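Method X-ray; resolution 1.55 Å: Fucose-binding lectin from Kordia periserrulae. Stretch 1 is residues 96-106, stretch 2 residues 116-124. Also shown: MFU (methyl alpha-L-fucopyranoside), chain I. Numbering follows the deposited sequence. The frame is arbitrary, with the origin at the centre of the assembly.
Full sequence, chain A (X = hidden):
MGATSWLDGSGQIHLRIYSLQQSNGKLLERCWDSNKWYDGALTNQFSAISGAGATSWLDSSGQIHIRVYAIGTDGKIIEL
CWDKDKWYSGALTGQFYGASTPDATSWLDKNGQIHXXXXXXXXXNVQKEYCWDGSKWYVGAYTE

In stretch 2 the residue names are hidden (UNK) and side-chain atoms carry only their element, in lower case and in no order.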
# COMPACT_ATOMS: atom_id res chain seq x y z
N PHE A 96 -14.62 13.36 5.36
CA PHE A 96 -13.60 13.49 4.31
C PHE A 96 -13.15 12.13 3.81
O PHE A 96 -12.98 11.19 4.59
CB PHE A 96 -12.39 14.26 4.84
CG PHE A 96 -12.74 15.64 5.36
CD1 PHE A 96 -13.03 16.65 4.46
CD2 PHE A 96 -12.77 15.89 6.70
CE1 PHE A 96 -13.36 17.92 4.92
CE2 PHE A 96 -13.12 17.15 7.17
CZ PHE A 96 -13.40 18.15 6.29
N TYR A 97 -12.86 12.07 2.51
CA TYR A 97 -12.22 10.89 1.93
C TYR A 97 -10.78 10.82 2.35
O TYR A 97 -10.10 11.86 2.38
CB TYR A 97 -12.27 10.94 0.40
CG TYR A 97 -13.64 10.66 -0.17
CD1 TYR A 97 -14.18 9.39 -0.15
CD2 TYR A 97 -14.37 11.66 -0.77
CE1 TYR A 97 -15.42 9.11 -0.70
CE2 TYR A 97 -15.60 11.41 -1.34
CZ TYR A 97 -16.14 10.13 -1.30
OH TYR A 97 -17.36 9.91 -1.88
N GLY A 98 -10.30 9.62 2.65
CA GLY A 98 -8.89 9.40 2.95
C GLY A 98 -8.34 8.28 2.13
O GLY A 98 -9.00 7.28 1.97
N ALA A 99 -7.14 8.47 1.62
CA ALA A 99 -6.50 7.52 0.70
C ALA A 99 -5.21 6.99 1.30
O ALA A 99 -4.47 6.38 0.61
CB ALA A 99 -6.32 8.24 -0.62
N SER A 100 -4.95 7.30 2.56
CA SER A 100 -3.71 6.95 3.26
C SER A 100 -4.04 6.76 4.75
O SER A 100 -4.99 7.33 5.17
CB SER A 100 -2.62 7.99 2.98
OG SER A 100 -2.97 9.28 3.51
N THR A 101 -3.24 6.00 5.46
CA THR A 101 -3.35 5.81 6.91
C THR A 101 -3.14 7.18 7.51
O THR A 101 -2.06 7.74 7.36
CB THR A 101 -2.37 4.81 7.47
OG1 THR A 101 -2.65 3.52 6.91
CG2 THR A 101 -2.43 4.75 8.98
N PRO A 102 -4.13 7.74 8.25
CA PRO A 102 -3.96 9.11 8.73
C PRO A 102 -2.88 9.21 9.79
O PRO A 102 -2.63 8.25 10.56
CB PRO A 102 -5.31 9.44 9.36
CG PRO A 102 -6.29 8.51 8.66
CD PRO A 102 -5.51 7.27 8.41
N ASP A 103 -2.23 10.36 9.80
CA ASP A 103 -1.34 10.76 10.90
C ASP A 103 -2.10 11.74 11.79
O ASP A 103 -2.94 12.49 11.29
CB ASP A 103 -0.10 11.49 10.38
CG ASP A 103 0.91 10.55 9.73
OD1 ASP A 103 1.13 9.45 10.27
OD2 ASP A 103 1.44 10.93 8.63
N ALA A 104 -1.76 11.76 13.06
CA ALA A 104 -2.43 12.69 13.99
C ALA A 104 -1.45 13.15 15.06
O ALA A 104 -0.55 12.40 15.45
CB ALA A 104 -3.61 12.06 14.65
N THR A 105 -1.62 14.41 15.49
CA THR A 105 -0.88 14.94 16.65
C THR A 105 -1.85 15.88 17.40
O THR A 105 -2.89 16.25 16.85
CB THR A 105 0.44 15.61 16.24
OG1 THR A 105 1.22 15.86 17.42
CG2 THR A 105 0.20 16.89 15.49
N SER A 106 -1.51 16.17 18.67
CA SER A 106 -2.41 17.00 19.48
C SER A 106 -1.58 17.72 20.55
O SER A 106 -0.48 17.27 20.88
CB SER A 106 -3.51 16.17 20.12
OG SER A 106 -3.00 15.20 20.96
N UNK A 116 -6.24 19.28 17.86
CA UNK A 116 -5.83 18.08 17.11
C UNK A 116 -5.61 18.43 15.66
O UNK A 116 -6.35 19.25 15.11
c UNK A 116 -6.92 16.99 17.25
c UNK A 116 -6.45 15.69 16.58
c UNK A 116 -7.34 16.75 18.70
c UNK A 116 -8.57 15.91 18.82
N UNK A 117 -4.60 17.83 15.08
CA UNK A 117 -4.35 17.95 13.63
C UNK A 117 -4.22 16.54 13.05
O UNK A 117 -3.44 15.72 13.59
c UNK A 117 -3.13 20.20 13.96
c UNK A 117 -4.14 21.03 13.21
n UNK A 117 -4.91 24.20 14.94
n UNK A 117 -5.77 22.10 15.31
c UNK A 117 -3.07 18.77 13.39
n UNK A 117 -4.15 22.43 13.66
c UNK A 117 -4.96 22.90 14.63
N UNK A 118 -4.97 16.29 11.99
CA UNK A 118 -5.03 14.97 11.32
C UNK A 118 -4.62 15.18 9.87
O UNK A 118 -5.10 16.15 9.25
c UNK A 118 -6.86 14.20 12.84
c UNK A 118 -6.44 14.40 11.39
c UNK A 118 -6.52 13.08 10.63
N UNK A 119 -3.76 14.32 9.33
CA UNK A 119 -3.22 14.50 7.96
C UNK A 119 -3.49 13.22 7.17
O UNK A 119 -3.21 12.12 7.66
c UNK A 119 -0.92 18.34 8.98
c UNK A 119 -1.38 15.98 8.82
o UNK A 119 -0.66 19.33 11.16
c UNK A 119 -1.72 14.76 8.01
c UNK A 119 -0.85 18.23 10.34
c UNK A 119 -1.19 17.24 8.22
c UNK A 119 -1.28 15.90 10.20
c UNK A 119 -1.03 17.02 10.97
N UNK A 120 -4.02 13.39 5.96
CA UNK A 120 -4.21 12.24 5.06
C UNK A 120 -4.35 12.74 3.65
O UNK A 120 -4.95 13.81 3.39
c UNK A 120 -5.45 11.46 5.45
N UNK A 121 -3.94 11.91 2.68
CA UNK A 121 -4.30 12.19 1.29
C UNK A 121 -5.81 12.08 1.11
O UNK A 121 -6.43 11.20 1.72
c UNK A 121 -1.09 11.11 0.78
c UNK A 121 -3.58 11.23 0.36
c UNK A 121 -1.87 12.45 -1.02
o UNK A 121 1.77 12.52 -1.00
c UNK A 121 0.47 12.22 -0.66
c UNK A 121 -0.57 12.75 -1.38
c UNK A 121 -2.15 11.60 0.04
c UNK A 121 0.22 11.38 0.41
N UNK A 122 -6.35 12.85 0.18
CA UNK A 122 -7.77 12.73 -0.19
C UNK A 122 -7.88 12.09 -1.58
O UNK A 122 -6.88 11.58 -2.14
c UNK A 122 -8.50 14.06 -0.03
o UNK A 122 -7.43 14.77 -2.06
n UNK A 122 -8.79 16.26 -0.98
c UNK A 122 -8.18 15.07 -1.10
N UNK A 123 -9.11 12.06 -2.07
CA UNK A 123 -9.41 11.35 -3.32
C UNK A 123 -8.70 12.00 -4.52
O UNK A 123 -8.53 11.34 -5.55
o UNK A 123 -11.43 13.49 -1.61
c UNK A 123 -11.88 13.61 -2.76
c UNK A 123 -11.58 12.64 -3.89
n UNK A 123 -12.76 14.55 -3.07
c UNK A 123 -10.94 11.31 -3.54
N UNK A 124 -8.35 13.28 -4.43
CA UNK A 124 -7.65 14.02 -5.48
C UNK A 124 -6.13 13.92 -5.35
O UNK A 124 -5.41 14.66 -6.04
o UNK A 124 -10.28 16.38 -5.14
c UNK A 124 -8.12 15.46 -5.48
o UNK A 124 -10.02 15.01 -6.81
c UNK A 124 -9.58 15.62 -5.85
C1 MFU I . -4.11 26.28 12.03
C2 MFU I . -3.83 25.57 10.71
C3 MFU I . -2.34 25.45 10.48
C4 MFU I . -1.61 24.87 11.60
C5 MFU I . -1.95 25.68 12.85
C6 MFU I . -1.30 25.20 14.08
O1 MFU I . -3.64 27.58 11.69
O2 MFU I . -4.54 26.18 9.64
O3 MFU I . -2.14 24.73 9.23
O4 MFU I . -2.12 23.51 11.91
O5 MFU I . -3.36 25.79 13.05
CM MFU I . -3.93 28.52 12.71
O HOH W 1 -8.06 13.30 3.40
O HOH W 2 -12.54 14.50 0.83
O HOH W 3 -1.61 9.89 5.77

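Position 116 carries four side-chain carbons, forked at the first, with one arm two carbons long. Its side chain lies on the same sheet face as Ser 106, whose CB is 4.1 Å from the inner carbon of the longer arm. A beta-branched C4 chain identifies Ile 116.

Position 117 has three carbons, a nitrogen, then a carbon bearing two more nitrogens; its CB lies 4.3 Å from Thr 105 CG2. The guanidinium makes it Arg 117. Its N donates to Thr 105 O (2.9 Å, 174°), and Thr 105 N returns a bond to Arg 117 O (2.9 Å). The end of the side chain leads away from stretch 1 to the fucoside, where Arg 117 NE donates to MFU O4 and Arg 117 NH2 to MFU O5, both at 2.9 Å. Arg 117 NH1 donates to Ile 116 O (2.9 Å).

Position 118 has one carbon carrying two others, one 4.0 Å from Pro 102 CB and the other 4.3 Å from Ala 104 CB, so both methyls meet apolar neighbours. This is Val 118, the two methyls being CG1 and CG2 respectively.

Position 119 shows one carbon, then a six-carbon ring bearing an oxygen, with CB 4.4 Å from Asp 103 CB: Tyr 119. Its backbone pairs with Asp 103 in both directions, Tyr 119 N to Asp 103 O at 2.8 Å and Asp 103 N to Tyr 119 O at 2.9 Å.

Position 120 has a single side-chain carbon, CB, which points toward stretch 1, 4.4 Å from Pro 102 CB; it is Ala 120.

Position 121 again has one carbon and a six-carbon ring with an oxygen, its CB 4.2 Å from Ala 99 CB, giving Tyr 121. Its O accepts from Ala 99 N (2.8 Å), and its N donates to Ser 100 OG (2.9 Å), a side chain here serving as acceptor.

Position 122 has two carbons, the second bearing one oxygen and one nitrogen; its CA approaches Tyr 97 O at 3.6 Å. It is Asn 122, whose OD1 accepts from the backbone N of position 124 (2.9 Å).

Position 123 has three carbons, the third with one oxygen and one nitrogen, the oxygen 3.4 Å from Tyr 97 CB: Gln 123. Water 2 donates to Gln 123 OE1 (2.9 Å) and accepts from Tyr 97 N (3.0 Å).

Position 124 has two carbons, the second carrying two oxygens, and does not touch stretch 1: Asp 124.

The contact is thus an antiparallel strand pair (167°) with four backbone hydrogen bonds at Asp 103 and Thr 105. Beyond it, Ala 99 and Ser 100 hold Tyr 121, and water 2 links the two stretches, accepting from Tyr 97 N and donating to Gln 123 OE1. In all, 695 Å² is buried.

Stretch 2 116-124: IRVYAYNQD
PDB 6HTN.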